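Local coordinates for protein methyl-coenzyme M reductase subunit gamma (Methanosarcina barkeri, PDB 1E6Y) that forms part of the nickel enzyme that reductively cleaves methyl-coenzyme M with coenzyme B, releasing methane and the mixed heterodisulfide in the last step of methanogenesis, at residues A15-H20 with P98-Y103; V136-E139 with D144-L147; R83-A88 with R128-C133; L36-G41 with I191-K196. All blocks are in the same frame, centred on the assembly; numbering follows the deposited sequence.

Contact 1 (A15-H20 with P98-Y103)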
# COMPACT_ATOMS: atom_id res chain seq x y z
N ALA C 15 32.30 -29.14 28.38
CA ALA C 15 32.30 -29.23 29.84
C ALA C 15 32.12 -27.86 30.47
O ALA C 15 31.36 -27.69 31.41
CB ALA C 15 33.59 -29.88 30.32
N ASN C 16 32.79 -26.86 29.90
CA ASN C 16 32.66 -25.48 30.37
C ASN C 16 31.27 -24.93 30.09
O ASN C 16 30.69 -24.26 30.94
CB ASN C 16 33.71 -24.59 29.71
CG ASN C 16 35.11 -24.86 30.22
OD1 ASN C 16 35.31 -25.13 31.41
ND2 ASN C 16 36.09 -24.82 29.33
N ARG C 17 30.72 -25.26 28.92
CA ARG C 17 29.33 -24.88 28.61
C ARG C 17 28.35 -25.45 29.62
O ARG C 17 27.52 -24.72 30.17
CB ARG C 17 28.98 -25.32 27.19
CG ARG C 17 29.65 -24.41 26.17
CD ARG C 17 29.42 -24.91 24.76
NE ARG C 17 30.02 -23.94 23.83
CZ ARG C 17 29.73 -23.82 22.55
NH1 ARG C 17 30.39 -22.89 21.85
NH2 ARG C 17 28.83 -24.60 21.95
N ARG C 18 28.48 -26.74 29.97
CA ARG C 18 27.64 -27.27 31.05
C ARG C 18 27.83 -26.63 32.40
O ARG C 18 26.87 -26.48 33.16
CB ARG C 18 27.85 -28.79 31.14
CG ARG C 18 27.35 -29.53 29.90
CD ARG C 18 27.34 -31.03 30.15
NE ARG C 18 28.70 -31.58 30.05
CZ ARG C 18 29.26 -31.98 28.92
NH1 ARG C 18 30.50 -32.47 28.96
NH2 ARG C 18 28.65 -31.94 27.74
N LYS C 19 29.06 -26.20 32.70
CA LYS C 19 29.31 -25.46 33.94
C LYS C 19 28.56 -24.13 33.98
O LYS C 19 27.94 -23.79 34.98
CB LYS C 19 30.81 -25.21 34.12
CG LYS C 19 31.58 -26.41 34.61
CD LYS C 19 33.05 -26.09 34.78
CE LYS C 19 33.84 -27.31 35.22
NZ LYS C 19 35.28 -27.00 35.38
N HIS C 20 28.59 -23.41 32.86
CA HIS C 20 27.91 -22.13 32.75
C HIS C 20 26.39 -22.28 32.81
O HIS C 20 25.72 -21.57 33.56
CB HIS C 20 28.31 -21.43 31.44
CG HIS C 20 29.72 -20.92 31.44
ND1 HIS C 20 30.12 -19.85 30.67
CD2 HIS C 20 30.81 -21.33 32.12
CE1 HIS C 20 31.41 -19.62 30.89
NE2 HIS C 20 31.85 -20.50 31.76
N PRO C 98 28.17 -15.38 24.35
CA PRO C 98 26.89 -14.71 24.58
C PRO C 98 25.71 -15.63 24.91
O PRO C 98 25.02 -15.41 25.91
CB PRO C 98 26.67 -13.92 23.29
CG PRO C 98 28.06 -13.56 22.88
CD PRO C 98 28.87 -14.81 23.18
N TYR C 99 25.49 -16.67 24.10
CA TYR C 99 24.36 -17.56 24.33
C TYR C 99 24.47 -18.28 25.66
O TYR C 99 23.47 -18.47 26.35
CB TYR C 99 24.25 -18.60 23.21
CG TYR C 99 23.52 -18.09 21.99
CD1 TYR C 99 24.19 -17.92 20.78
CD2 TYR C 99 22.19 -17.67 22.07
CE1 TYR C 99 23.56 -17.34 19.69
CE2 TYR C 99 21.55 -17.08 20.98
CZ TYR C 99 22.25 -16.91 19.79
OH TYR C 99 21.68 -16.26 18.72
N PHE C 100 25.70 -18.58 26.07
CA PHE C 100 25.89 -19.34 27.30
C PHE C 100 25.87 -18.49 28.56
O PHE C 100 25.49 -18.99 29.62
CB PHE C 100 27.16 -20.18 27.21
CG PHE C 100 27.02 -21.35 26.29
CD1 PHE C 100 27.25 -21.21 24.93
CD2 PHE C 100 26.46 -22.54 26.76
CE1 PHE C 100 26.92 -22.23 24.04
CE2 PHE C 100 26.12 -23.57 25.88
CZ PHE C 100 26.35 -23.41 24.52
N ARG C 101 26.11 -17.19 28.42
CA ARG C 101 25.71 -16.28 29.49
C ARG C 101 24.18 -16.23 29.63
O ARG C 101 23.66 -16.18 30.73
CB ARG C 101 26.21 -14.86 29.23
CG ARG C 101 27.72 -14.67 29.42
CD ARG C 101 27.96 -13.18 29.56
NE ARG C 101 29.36 -12.78 29.65
CZ ARG C 101 30.03 -12.63 30.79
NH1 ARG C 101 29.44 -12.83 31.95
NH2 ARG C 101 31.30 -12.25 30.68
N SER C 102 23.47 -16.21 28.50
CA SER C 102 22.01 -16.16 28.53
C SER C 102 21.39 -17.43 29.11
O SER C 102 20.43 -17.35 29.88
CB SER C 102 21.47 -15.89 27.13
OG SER C 102 21.71 -14.55 26.76
N TYR C 103 21.98 -18.58 28.80
CA TYR C 103 21.55 -19.86 29.37
C TYR C 103 21.80 -19.87 30.87
O TYR C 103 20.95 -20.30 31.65
CB TYR C 103 22.30 -21.03 28.74
CG TYR C 103 22.12 -21.18 27.25
CD1 TYR C 103 20.98 -20.66 26.61
CD2 TYR C 103 23.10 -21.76 26.47
CE1 TYR C 103 20.85 -20.72 25.22
CE2 TYR C 103 22.99 -21.83 25.08
CZ TYR C 103 21.86 -21.30 24.46
OH TYR C 103 21.78 -21.33 23.09

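Contact 2 (V136-E139 with D144-L147)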
# COMPACT_ATOMS: atom_id res chain seq x y z
N VAL C 136 27.42 -12.53 40.47
CA VAL C 136 27.95 -13.84 40.11
C VAL C 136 28.75 -13.76 38.81
O VAL C 136 29.84 -14.32 38.72
CB VAL C 136 26.82 -14.89 39.96
CG1 VAL C 136 27.41 -16.24 39.59
CG2 VAL C 136 26.02 -14.99 41.25
N GLN C 137 28.26 -12.98 37.85
CA GLN C 137 28.95 -12.82 36.58
C GLN C 137 30.27 -12.07 36.75
O GLN C 137 31.25 -12.38 36.07
CB GLN C 137 28.07 -12.08 35.58
CG GLN C 137 26.82 -12.85 35.18
CD GLN C 137 26.22 -12.36 33.88
OE1 GLN C 137 26.67 -12.74 32.79
NE2 GLN C 137 25.22 -11.48 33.97
N MET C 138 30.32 -11.15 37.71
CA MET C 138 31.51 -10.35 37.97
C MET C 138 32.59 -11.14 38.72
O MET C 138 33.78 -10.94 38.49
CB MET C 138 31.16 -9.09 38.77
CG MET C 138 30.32 -8.07 38.02
SD MET C 138 31.12 -7.41 36.54
CE MET C 138 32.22 -6.18 37.27
N GLU C 139 32.15 -12.03 39.61
CA GLU C 139 33.06 -12.68 40.56
C GLU C 139 33.57 -14.05 40.11
O GLU C 139 34.64 -14.47 40.52
CB GLU C 139 32.38 -12.82 41.93
CG GLU C 139 32.13 -11.50 42.64
CD GLU C 139 31.63 -11.67 44.07
OE1 GLU C 139 31.01 -12.71 44.37
OE2 GLU C 139 31.85 -10.76 44.88
N ASP C 144 36.36 -13.30 32.48
CA ASP C 144 37.70 -12.74 32.62
C ASP C 144 37.63 -11.26 32.24
O ASP C 144 37.16 -10.92 31.16
CB ASP C 144 38.69 -13.44 31.70
CG ASP C 144 40.08 -12.84 31.79
OD1 ASP C 144 40.75 -13.05 32.82
OD2 ASP C 144 40.46 -12.07 30.88
N HIS C 145 38.16 -10.40 33.11
CA HIS C 145 37.97 -8.97 32.94
C HIS C 145 38.97 -8.29 32.02
O HIS C 145 38.87 -7.09 31.77
CB HIS C 145 37.94 -8.29 34.31
CG HIS C 145 36.70 -8.57 35.09
ND1 HIS C 145 35.47 -8.04 34.76
CD2 HIS C 145 36.48 -9.40 36.14
CE1 HIS C 145 34.55 -8.52 35.57
NE2 HIS C 145 35.13 -9.35 36.41
N ALA C 146 39.90 -9.06 31.46
CA ALA C 146 40.73 -8.58 30.36
C ALA C 146 40.05 -8.90 29.04
O ALA C 146 39.89 -8.02 28.18
CB ALA C 146 42.11 -9.24 30.41
N LEU C 147 39.59 -10.14 28.90
CA LEU C 147 38.98 -10.62 27.66
C LEU C 147 37.52 -10.20 27.53
O LEU C 147 36.94 -10.28 26.44
CB LEU C 147 39.10 -12.14 27.57
CG LEU C 147 40.52 -12.67 27.38
CD1 LEU C 147 40.54 -14.17 27.57
CD2 LEU C 147 41.04 -12.30 26.00

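Contact 3 (R83-A88 with R128-C133)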
# COMPACT_ATOMS: atom_id res chain seq x y z
N ARG C 83 16.50 -2.76 35.32
CA ARG C 83 17.79 -2.27 34.81
C ARG C 83 18.62 -3.47 34.35
O ARG C 83 18.09 -4.57 34.23
CB ARG C 83 18.54 -1.45 35.82
CG ARG C 83 17.87 -0.25 36.46
CD ARG C 83 17.28 0.71 35.45
NE ARG C 83 18.18 1.23 34.43
CZ ARG C 83 17.94 1.16 33.13
NH1 ARG C 83 18.81 1.69 32.27
NH2 ARG C 83 16.85 0.56 32.65
N TYR C 84 19.89 -3.24 34.02
CA TYR C 84 20.64 -4.23 33.25
C TYR C 84 22.12 -4.34 33.61
O TYR C 84 22.70 -3.42 34.17
CB TYR C 84 20.51 -3.94 31.76
CG TYR C 84 21.31 -2.73 31.31
CD1 TYR C 84 22.60 -2.87 30.81
CD2 TYR C 84 20.81 -1.44 31.50
CE1 TYR C 84 23.39 -1.76 30.53
CE2 TYR C 84 21.59 -0.32 31.22
CZ TYR C 84 22.88 -0.49 30.74
OH TYR C 84 23.68 0.60 30.51
N ILE C 85 22.71 -5.48 33.25
CA ILE C 85 24.16 -5.58 33.10
C ILE C 85 24.46 -6.21 31.74
O ILE C 85 23.78 -7.15 31.32
CB ILE C 85 24.81 -6.44 34.22
CG1 ILE C 85 26.32 -6.56 33.99
CG2 ILE C 85 24.16 -7.82 34.28
CD1 ILE C 85 27.11 -6.97 35.21
N GLN C 86 25.40 -5.62 31.02
CA GLN C 86 25.73 -6.06 29.67
C GLN C 86 27.23 -6.31 29.52
O GLN C 86 28.05 -5.51 29.99
CB GLN C 86 25.26 -5.02 28.65
CG GLN C 86 25.54 -5.38 27.21
CD GLN C 86 24.72 -4.55 26.25
OE1 GLN C 86 23.64 -4.95 25.84
NE2 GLN C 86 25.24 -3.39 25.88
N PHE C 87 27.58 -7.41 28.86
CA PHE C 87 28.98 -7.79 28.66
C PHE C 87 29.31 -7.88 27.17
O PHE C 87 28.50 -8.33 26.37
CB PHE C 87 29.26 -9.16 29.29
CG PHE C 87 29.31 -9.14 30.79
CD1 PHE C 87 28.16 -9.39 31.54
CD2 PHE C 87 30.52 -8.95 31.46
CE1 PHE C 87 28.21 -9.45 32.93
CE2 PHE C 87 30.58 -9.01 32.85
CZ PHE C 87 29.43 -9.26 33.59
N ALA C 88 30.54 -7.49 26.83
CA ALA C 88 31.17 -7.91 25.58
C ALA C 88 32.24 -8.94 25.93
O ALA C 88 32.91 -8.82 26.96
CB ALA C 88 31.79 -6.71 24.87
N ARG C 128 17.36 -4.89 41.85
CA ARG C 128 18.03 -5.67 42.91
C ARG C 128 18.22 -7.11 42.47
O ARG C 128 19.24 -7.72 42.84
CB ARG C 128 17.32 -5.59 44.25
CG ARG C 128 16.11 -6.50 44.44
CD ARG C 128 15.39 -6.10 45.73
NE ARG C 128 14.93 -4.72 45.64
CZ ARG C 128 14.60 -3.96 46.66
NH1 ARG C 128 14.68 -4.38 47.92
NH2 ARG C 128 14.18 -2.72 46.43
N ASP C 129 17.29 -7.67 41.70
CA ASP C 129 17.44 -9.03 41.17
C ASP C 129 18.61 -9.07 40.18
O ASP C 129 19.38 -10.03 40.17
CB ASP C 129 16.18 -9.49 40.43
CG ASP C 129 14.92 -9.39 41.28
OD1 ASP C 129 13.85 -9.27 40.67
OD2 ASP C 129 14.99 -9.48 42.52
N MET C 130 18.68 -8.07 39.32
CA MET C 130 19.75 -7.95 38.34
C MET C 130 21.12 -7.90 39.02
O MET C 130 22.05 -8.57 38.57
CB MET C 130 19.52 -6.70 37.48
CG MET C 130 20.60 -6.43 36.43
SD MET C 130 22.03 -5.58 37.12
CE MET C 130 21.29 -4.00 37.57
N GLU C 131 21.21 -7.20 40.14
CA GLU C 131 22.47 -7.06 40.87
C GLU C 131 22.97 -8.39 41.44
O GLU C 131 24.18 -8.63 41.49
CB GLU C 131 22.34 -6.04 42.00
CG GLU C 131 22.28 -4.60 41.51
CD GLU C 131 22.71 -3.59 42.57
OE1 GLU C 131 22.51 -3.87 43.78
OE2 GLU C 131 23.22 -2.52 42.20
N GLN C 132 22.04 -9.27 41.81
CA GLN C 132 22.40 -10.61 42.27
C GLN C 132 23.06 -11.40 41.15
O GLN C 132 24.07 -12.07 41.36
CB GLN C 132 21.15 -11.36 42.74
CG GLN C 132 20.70 -11.02 44.15
CD GLN C 132 19.76 -12.07 44.71
OE1 GLN C 132 19.25 -12.93 43.99
NE2 GLN C 132 19.56 -12.04 46.03
N CYS C 133 22.45 -11.35 39.97
CA CYS C 133 22.97 -12.03 38.79
C CYS C 133 24.30 -11.41 38.36
O CYS C 133 25.26 -12.12 38.06
CB CYS C 133 21.96 -11.94 37.65
SG CYS C 133 22.52 -12.73 36.13

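Contact 4 (L36-G41 with I191-K196)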
# COMPACT_ATOMS: atom_id res chain seq x y z
N LEU C 36 30.02 -2.83 42.77
CA LEU C 36 29.12 -3.41 41.78
C LEU C 36 28.07 -2.38 41.35
O LEU C 36 27.83 -2.19 40.16
CB LEU C 36 28.42 -4.65 42.35
CG LEU C 36 27.45 -5.38 41.42
CD1 LEU C 36 28.19 -5.94 40.22
CD2 LEU C 36 26.76 -6.49 42.19
N THR C 37 27.48 -1.69 42.32
CA THR C 37 26.51 -0.64 42.05
C THR C 37 27.15 0.50 41.25
O THR C 37 26.52 1.06 40.36
CB THR C 37 25.92 -0.08 43.36
OG1 THR C 37 25.23 -1.13 44.04
CG2 THR C 37 24.94 1.05 43.07
N ALA C 38 28.42 0.77 41.53
CA ALA C 38 29.15 1.84 40.85
C ALA C 38 29.37 1.53 39.37
O ALA C 38 29.11 2.38 38.52
CB ALA C 38 30.48 2.08 41.54
N VAL C 39 29.82 0.32 39.07
CA VAL C 39 30.10 -0.06 37.68
C VAL C 39 28.82 -0.19 36.85
O VAL C 39 28.83 0.05 35.64
CB VAL C 39 30.91 -1.39 37.59
CG1 VAL C 39 32.20 -1.27 38.38
CG2 VAL C 39 30.08 -2.55 38.10
N LEU C 40 27.71 -0.54 37.51
CA LEU C 40 26.43 -0.68 36.82
C LEU C 40 25.83 0.68 36.45
O LEU C 40 25.19 0.82 35.41
CB LEU C 40 25.46 -1.48 37.69
CG LEU C 40 25.82 -2.96 37.87
CD1 LEU C 40 24.90 -3.59 38.89
CD2 LEU C 40 25.72 -3.68 36.53
N GLY C 41 26.01 1.66 37.33
CA GLY C 41 25.72 3.04 36.99
C GLY C 41 24.25 3.46 36.99
O GLY C 41 23.91 4.49 36.43
N ILE C 191 30.82 6.65 32.09
CA ILE C 191 30.87 7.81 32.97
C ILE C 191 31.88 7.54 34.09
O ILE C 191 31.82 6.51 34.76
CB ILE C 191 29.49 8.11 33.60
CG1 ILE C 191 28.46 8.36 32.50
CG2 ILE C 191 29.58 9.32 34.53
CD1 ILE C 191 27.06 8.57 33.01
N PRO C 192 32.88 8.44 34.25
CA PRO C 192 33.99 8.22 35.18
C PRO C 192 33.54 8.00 36.62
O PRO C 192 32.63 8.68 37.11
CB PRO C 192 34.82 9.49 35.03
CG PRO C 192 34.54 9.94 33.64
CD PRO C 192 33.08 9.65 33.44
N LEU C 193 34.14 7.01 37.27
CA LEU C 193 33.81 6.68 38.66
C LEU C 193 34.61 7.53 39.64
O LEU C 193 35.72 7.96 39.33
CB LEU C 193 34.09 5.19 38.92
CG LEU C 193 33.27 4.16 38.14
CD1 LEU C 193 33.67 2.76 38.58
CD2 LEU C 193 31.79 4.40 38.36
N ASP C 194 34.03 7.77 40.81
CA ASP C 194 34.74 8.41 41.91
C ASP C 194 35.91 7.55 42.36
O ASP C 194 37.00 8.06 42.63
CB ASP C 194 33.80 8.64 43.10
CG ASP C 194 32.77 9.72 42.84
OD1 ASP C 194 31.72 9.70 43.51
OD2 ASP C 194 33.01 10.59 41.97
N ARG C 195 35.69 6.24 42.42
CA ARG C 195 36.72 5.32 42.88
C ARG C 195 36.86 4.17 41.90
O ARG C 195 35.87 3.53 41.52
CB ARG C 195 36.38 4.79 44.27
CG ARG C 195 37.46 4.93 45.34
CD ARG C 195 37.38 3.87 46.42
NE ARG C 195 36.11 3.17 46.49
CZ ARG C 195 35.81 2.05 47.13
NH1 ARG C 195 34.57 1.57 47.06
NH2 ARG C 195 36.73 1.40 47.84
N LYS C 196 38.09 3.90 41.46
CA LYS C 196 38.33 2.80 40.54
C LYS C 196 38.12 1.45 41.21
O LYS C 196 38.18 1.33 42.44
CB LYS C 196 39.75 2.89 39.95
CG LYS C 196 40.88 2.64 40.94
CD LYS C 196 42.20 3.18 40.38
CE LYS C 196 43.35 2.94 41.34
NZ LYS C 196 44.60 3.60 40.88

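Contact 1 (A15-H20 with P98-Y103)
Arg17 lies across one face of the Phe100 ring with nearly the whole length of its side chain. Its CG stands above the middle of the ring, 3.7 Å from the centroid and 12° off the normal, a CH-pi contact, while CD reaches Phe100 CZ at 3.4 Å. Because the chain runs extended from CG to NE, the guanidinium is carried onward over the rim, where NE lies 3.5 Å from Phe100 CE1; its plane is tilted 27° to the ring. Tyr103 CE2 of the same helix as Phe100 lies over the rim of the opposite face, so both faces of the ring have a neighbour. His20 contributes a looser touch, CB to the Phe100 carbonyl oxygen at 4.1 Å. An arginine suits this place because its methylenes bury against the aromatic while the charged end finds backbone acceptors beyond it: Thr213 O for NE, and the backbone of a neighbouring subunit for NH2. With an alanine here, one face of Phe100 would probably lose its cover and those carbonyls their donor. This is helix-helix packing, helix 12-22 lying against helix 98-108, the first helix of the ferredoxin-like βαββαβ core.

Contact 2 (V136-E139 with D144-L147)
Met138 O, in the last turn of helix 127-139, is gripped by two side chains, His145 NE2 and Arg29 NH1. The histidine bond is 2.9 Å from NE2 to Met138 O and almost straight, with an N-H...O angle of 177°. It arrives in the carbonyl plane on a lone pair, and the oxygen in turn lies only 2° out of the imidazole plane, so ring and carbonyl are both used in their natural donor and acceptor directions. A carbonyl this near the end of a helix commonly lacks an amide from a following turn, and a side-chain donor fills that need inside the buried core.

The methionine side chain touches the same ring. Bent at chi2 and chi3, it brings SD to the ring edge, 4.8 Å from the centroid, and CE within 3.7 Å of His145 CE1. A flexible, unbranched chain can bend to lay sulfur and methyl against the CE1 corner, beside NE2.

Beside the histidine, Asp144 OD2 accepts from Leu147 N at 2.9 Å and, from above the carboxylate plane, from Ala146 N at 3.1 Å. A short acidic side chain can fold back on its own loop in this way, while its OD1 takes Met203 N. The result is an Asx turn and Asx motif in the α-to-β connection of the ferredoxin-like core, tied back by His145 to the helix it has just left.

Contact 3 (R83-A88 with R128-C133)
Met130 fills the gap between helix 127-139 and the strand holding Arg83, Tyr84 and Ile85, in the α/β layer of a ferredoxin-like fold: an antiparallel sheet of strand order 2-3-1-4 carrying its helices on one face. The segment axes come within 7.9 Å at an angle of 20°, so helix and strand run nearly in the same direction.

Most of the contact is side chain on backbone. Met130 CG lies 3.8 Å from Arg83 O, and CE lies 3.9 Å from Tyr84 N. With CG anti to its own backbone N (chi1 178°) and bends at chi2 and chi3, the long unbranched chain turns along the strand and follows its peptides. A valine in its place would probably leave a gap over the Tyr84 peptide and take the sulfur cover from Ile85.

Apolar packing between side chains is slight. Ile85 CB approaches Met130 SD at 4.1 Å; beta-branched isoleucine suits an extended strand and presents an apolar surface to the helix. Arg83 CB meets Met130 CE.

Polar ends find partners beyond the two segments. Arg83 NH2 forms a salt bridge with an acidic side chain of a neighbouring subunit, and Gln86 OE1 accepts from Arg120 NE, a second-shell bond to the arginine that binds coenzyme M. Tyr84 O, hydrogen-bonded to His42 NE2 and Gln188 NE2, is also approached by Met130 SD at 3.7 Å.

Contact 4 (L36-G41 with I191-K196)
Leu193 reaches the helix with the two branches of its isobutyl group. CD2 lies 3.4 Å from the Ala38 carbonyl oxygen and 4.1 Å from Ala38 CB, while CD1 comes to 4.3 Å from Val39 CG1. Its CG is anti to its own carbonyl carbon (chi1 -63°); the second torsion, with CD1 anti to CA, aims CD2 at Ala38 and CD1 at Val39. Alanine suits the near side of the helix because a lone methyl lets the leucine come close to the backbone. Val39, whose CB starts the other way, still offers one of its methyls and packs with strand 181-186 at Met184.

The next shell probably fixes how the elements lie. Gln188 ties the end of the helix down, its side-chain NE2 to Leu40 O and its backbone to Val39, and Leu193 is backbone-bonded to Asp185 of the neighbouring strand. Gly41 then leaves the helix with a positive phi of 77°, a conformation that residues with a beta carbon adopt less readily. Beyond the leucine the chain turns at Asp194 and Arg195, and Arg195 NH1 forms a salt bridge with Asp35 OD1 near the helix start.

No hydrogen bond crosses between Leu193 and the helix. The contact is dispersion and hydrophobic burial, partly at the surface, and orientation probably owes more to the polar bonds around it.

Overall arrangement
Contacts 1, 2 and 3 are buried in the body of the subunit, whereas contact 4 lies farther out, its centre about 18 Å from the centre of the chain, and is only partly covered. Contacts 2 and 3 share helix 127-139, and Met138 binds them together by resting its sulfur on Phe87; it also packs on Leu36, joining them to contact 4. Arg101 connects contact 1 to this group through Gln137 and Phe87. Their chemistry differs with place: a guanidinium and methylenes over an aromatic ring between helices in contact 1, a directed hydrogen bond at a helix end in contact 2, sulfur on strand backbone in contact 3, and plain aliphatic packing in contact 4.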